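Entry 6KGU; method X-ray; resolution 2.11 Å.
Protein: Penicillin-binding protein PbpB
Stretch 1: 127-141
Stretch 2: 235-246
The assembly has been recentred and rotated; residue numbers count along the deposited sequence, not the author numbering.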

# COMPACT_ATOMS: atom_id res chain seq x y z
N GLN A 127 -13.95 -24.01 -8.79
CA GLN A 127 -15.00 -23.00 -8.81
C GLN A 127 -14.47 -21.70 -8.23
O GLN A 127 -13.85 -21.71 -7.17
CB GLN A 127 -16.21 -23.46 -8.00
CG GLN A 127 -16.75 -24.81 -8.43
CD GLN A 127 -17.29 -24.78 -9.83
OE1 GLN A 127 -16.75 -25.41 -10.73
NE2 GLN A 127 -18.34 -24.02 -10.04
N TYR A 128 -14.76 -20.58 -8.91
CA TYR A 128 -14.41 -19.24 -8.45
C TYR A 128 -15.71 -18.46 -8.38
O TYR A 128 -16.05 -17.73 -9.32
CB TYR A 128 -13.38 -18.56 -9.37
CG TYR A 128 -12.08 -19.32 -9.43
CD1 TYR A 128 -11.12 -19.15 -8.43
CD2 TYR A 128 -11.82 -20.23 -10.45
CE1 TYR A 128 -9.92 -19.87 -8.46
CE2 TYR A 128 -10.63 -20.95 -10.49
CZ TYR A 128 -9.69 -20.76 -9.49
OH TYR A 128 -8.51 -21.47 -9.52
N PRO A 129 -16.48 -18.62 -7.31
CA PRO A 129 -17.82 -18.02 -7.28
C PRO A 129 -17.80 -16.51 -7.39
O PRO A 129 -18.79 -15.93 -7.84
CB PRO A 129 -18.38 -18.48 -5.93
CG PRO A 129 -17.16 -18.76 -5.09
CD PRO A 129 -16.15 -19.33 -6.06
N GLY A 130 -16.70 -15.85 -7.01
CA GLY A 130 -16.59 -14.41 -7.18
C GLY A 130 -15.97 -13.95 -8.48
O GLY A 130 -15.78 -12.75 -8.67
N GLY A 131 -15.66 -14.87 -9.39
CA GLY A 131 -15.10 -14.46 -10.66
C GLY A 131 -13.76 -13.79 -10.45
O GLY A 131 -12.82 -14.38 -9.89
N SER A 132 -13.65 -12.53 -10.86
CA SER A 132 -12.40 -11.80 -10.74
C SER A 132 -12.07 -11.38 -9.31
O SER A 132 -10.97 -10.88 -9.07
CB SER A 132 -12.43 -10.56 -11.65
OG SER A 132 -13.31 -9.59 -11.11
N LEU A 133 -12.98 -11.59 -8.35
CA LEU A 133 -12.76 -11.05 -7.01
C LEU A 133 -11.46 -11.57 -6.40
O LEU A 133 -11.27 -12.78 -6.23
CB LEU A 133 -13.94 -11.41 -6.10
CG LEU A 133 -13.81 -10.96 -4.63
CD1 LEU A 133 -13.87 -9.44 -4.55
CD2 LEU A 133 -14.92 -11.56 -3.75
N ALA A 134 -10.56 -10.64 -6.05
CA ALA A 134 -9.26 -10.98 -5.48
C ALA A 134 -8.50 -12.00 -6.34
O ALA A 134 -7.67 -12.75 -5.83
CB ALA A 134 -9.41 -11.52 -4.04
N ALA A 135 -8.76 -12.02 -7.65
CA ALA A 135 -8.04 -12.96 -8.50
C ALA A 135 -6.57 -12.63 -8.62
O ALA A 135 -5.77 -13.51 -8.92
CB ALA A 135 -8.65 -13.02 -9.91
N ASN A 136 -6.19 -11.36 -8.39
CA ASN A 136 -4.77 -11.01 -8.37
C ASN A 136 -4.02 -11.79 -7.30
O ASN A 136 -2.83 -12.10 -7.46
CB ASN A 136 -4.62 -9.50 -8.12
CG ASN A 136 -5.47 -9.01 -6.95
OD1 ASN A 136 -6.69 -9.24 -6.90
ND2 ASN A 136 -4.83 -8.34 -6.00
N VAL A 137 -4.69 -12.10 -6.19
CA VAL A 137 -4.13 -12.86 -5.08
C VAL A 137 -4.34 -14.36 -5.27
O VAL A 137 -3.40 -15.15 -5.21
CB VAL A 137 -4.74 -12.34 -3.75
CG1 VAL A 137 -4.52 -13.34 -2.62
CG2 VAL A 137 -4.16 -10.95 -3.39
N VAL A 138 -5.59 -14.74 -5.55
CA VAL A 138 -5.98 -16.15 -5.58
C VAL A 138 -5.29 -16.88 -6.73
O VAL A 138 -4.78 -17.99 -6.56
CB VAL A 138 -7.51 -16.28 -5.68
CG1 VAL A 138 -7.93 -17.70 -6.10
CG2 VAL A 138 -8.19 -15.87 -4.38
N GLY A 139 -5.31 -16.28 -7.92
CA GLY A 139 -4.75 -16.91 -9.10
C GLY A 139 -5.75 -17.78 -9.86
O GLY A 139 -6.96 -17.53 -9.82
N GLY A 140 -5.24 -18.81 -10.55
CA GLY A 140 -6.07 -19.70 -11.34
C GLY A 140 -5.49 -21.11 -11.40
O GLY A 140 -4.40 -21.39 -10.91
N ILE A 141 -6.26 -22.00 -12.03
CA ILE A 141 -6.00 -23.43 -12.02
C ILE A 141 -5.54 -23.85 -13.41
O ILE A 141 -5.89 -23.22 -14.42
CB ILE A 141 -7.26 -24.21 -11.57
CG1 ILE A 141 -6.87 -25.51 -10.87
CG2 ILE A 141 -8.22 -24.47 -12.73
CD1 ILE A 141 -6.24 -25.29 -9.51
N ALA A 235 -7.56 -5.96 2.10
CA ALA A 235 -7.91 -5.84 0.68
C ALA A 235 -6.64 -5.56 -0.10
O ALA A 235 -5.77 -4.82 0.38
CB ALA A 235 -8.95 -4.73 0.43
N MET A 236 -6.54 -6.13 -1.30
CA MET A 236 -5.42 -5.85 -2.19
C MET A 236 -5.99 -5.96 -3.60
O MET A 236 -6.43 -7.05 -3.99
CB MET A 236 -4.26 -6.82 -1.96
CG MET A 236 -3.03 -6.60 -2.82
SD MET A 236 -1.66 -7.76 -2.46
CE MET A 236 -0.91 -6.94 -1.04
N ALA A 237 -6.02 -4.86 -4.33
CA ALA A 237 -6.73 -4.86 -5.61
C ALA A 237 -5.99 -4.03 -6.65
O ALA A 237 -5.30 -3.06 -6.34
CB ALA A 237 -8.15 -4.32 -5.46
N ASN A 238 -6.17 -4.43 -7.91
CA ASN A 238 -5.77 -3.63 -9.05
C ASN A 238 -6.93 -3.59 -10.03
O ASN A 238 -7.88 -4.37 -9.92
CB ASN A 238 -4.51 -4.20 -9.72
CG ASN A 238 -4.54 -5.70 -9.79
OD1 ASN A 238 -3.94 -6.38 -8.96
ND2 ASN A 238 -5.26 -6.23 -10.79
N ASP A 239 -6.85 -2.66 -10.97
CA ASP A 239 -7.85 -2.59 -12.03
C ASP A 239 -7.62 -3.73 -13.03
O ASP A 239 -6.56 -4.35 -13.06
CB ASP A 239 -7.77 -1.25 -12.75
CG ASP A 239 -6.52 -1.14 -13.62
OD1 ASP A 239 -5.40 -1.06 -13.06
OD2 ASP A 239 -6.67 -1.11 -14.87
N ASN A 240 -8.64 -3.99 -13.85
CA ASN A 240 -8.49 -4.85 -15.03
C ASN A 240 -8.17 -6.30 -14.65
O ASN A 240 -7.45 -6.99 -15.38
CB ASN A 240 -7.41 -4.29 -15.97
CG ASN A 240 -7.50 -4.86 -17.38
OD1 ASN A 240 -8.59 -5.22 -17.84
ND2 ASN A 240 -6.36 -4.93 -18.07
N THR A 241 -8.68 -6.75 -13.49
CA THR A 241 -8.30 -8.06 -12.95
C THR A 241 -8.93 -9.18 -13.76
O THR A 241 -10.13 -9.17 -14.04
CB THR A 241 -8.74 -8.19 -11.50
OG1 THR A 241 -8.22 -7.09 -10.73
CG2 THR A 241 -8.24 -9.50 -10.91
N PHE A 242 -8.12 -10.19 -14.09
CA PHE A 242 -8.61 -11.28 -14.93
C PHE A 242 -9.64 -12.13 -14.19
O PHE A 242 -9.83 -12.04 -12.97
CB PHE A 242 -7.45 -12.15 -15.40
CG PHE A 242 -7.01 -13.18 -14.40
CD1 PHE A 242 -6.48 -12.81 -13.17
CD2 PHE A 242 -7.09 -14.53 -14.70
CE1 PHE A 242 -6.04 -13.76 -12.24
CE2 PHE A 242 -6.66 -15.48 -13.79
CZ PHE A 242 -6.13 -15.09 -12.55
N ASP A 243 -10.29 -13.00 -14.96
CA ASP A 243 -11.31 -13.88 -14.40
C ASP A 243 -10.81 -15.32 -14.48
O ASP A 243 -10.81 -15.91 -15.58
CB ASP A 243 -12.63 -13.72 -15.15
CG ASP A 243 -13.75 -14.57 -14.58
OD1 ASP A 243 -13.50 -15.42 -13.69
OD2 ASP A 243 -14.88 -14.39 -15.06
N PRO A 244 -10.40 -15.93 -13.37
CA PRO A 244 -9.86 -17.30 -13.43
C PRO A 244 -10.91 -18.36 -13.73
O PRO A 244 -10.53 -19.52 -13.94
CB PRO A 244 -9.26 -17.49 -12.04
CG PRO A 244 -10.08 -16.61 -11.14
CD PRO A 244 -10.45 -15.41 -11.99
N SER A 245 -12.20 -18.04 -13.76
CA SER A 245 -13.17 -19.00 -14.27
C SER A 245 -13.15 -19.09 -15.79
O SER A 245 -13.92 -19.86 -16.36
CB SER A 245 -14.58 -18.63 -13.80
OG SER A 245 -15.10 -17.50 -14.50
N GLN A 246 -12.30 -18.30 -16.45
CA GLN A 246 -12.19 -18.25 -17.90
C GLN A 246 -10.76 -18.59 -18.30
O GLN A 246 -9.82 -18.38 -17.54
CB GLN A 246 -12.54 -16.87 -18.45
CG GLN A 246 -13.91 -16.78 -19.07
CD GLN A 246 -15.00 -17.07 -18.09
OE1 GLN A 246 -14.94 -16.64 -16.93
NE2 GLN A 246 -16.01 -17.81 -18.53
O HOH W 1 -7.87 -6.87 -7.94
O HOH W 2 -8.01 -20.55 -14.09

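The contact between these two stretches, which buries 640 Å² in all, is held mainly by packing, with a single direct hydrogen bond and two bridging waters. That bond runs from Asn 136 ND2 to Met 236 O, 2.9 Å long and nearly straight at 165°. Asn 136 lies in the short helix, and its CA-to-CB bond points sideways, yet with chi1 in the p well its amide reaches the carbonyl of the strand. A carboxamide suits this buried place because it can donate from one end and accept at the other: Asn 136 OD1 takes a weak hydrogen bond, 2.8 Å, from water 1. The same water accepts from the backbone, with its oxygen 3.0 Å from Asn 238 N, and is hydrogen-bonded to Thr 241 OG1 at 2.8 Å, so three side-chain or backbone groups are tied together. Water 2 does similar work where Pro 244 meets the end of stretch 1, donating to Pro 244 O at 2.7 Å and accepting from Ile 141 N at 3.1 Å.

Apolar packing centres on Pro 244, which has the largest area covered by the other stretch. Pro 244 CG sits over one face of the Tyr 128 ring, 3.9 Å from the centroid and 17° off the normal, a CH-pi contact in which a compact, rigid ring lies against a flat aromatic surface. The same proline meets the helix: Ala 135 CB is 3.6 Å from Pro 244 CD. Ala 135 CB, a small methyl whose CA-to-CB bond points toward stretch 2, also lies 3.6 Å from Phe 242 CE1 and 3.7 Å from Thr 241 CG2. Ala 135 O approaches the edge of the phenylalanine ring, 3.3 Å from Phe 242 CE1. Farther along the helix, Val 137 CG2 touches Met 236 SD at 4.2 Å.

Close backbone approaches complete the contact. Ser 132 CA makes a CA-H...O contact with Phe 242 O at 3.4 Å. Gly 140 CA lies 3.9 Å from Pro 244 CB. An ideal CB on Gly 140 would point toward stretch 2 and lie close against Pro 244, 3.5 Å from Pro 244 CB. Gly 139, which follows the helix with positive phi, is at a place that calls for glycine by its backbone angles: a CB would be jammed against the preceding carbonyl oxygen. Within stretch 2, Asp 243 OD1 accepts from Ser 245 N at 2.9 Å, bracing the type I turn that carries Pro 244.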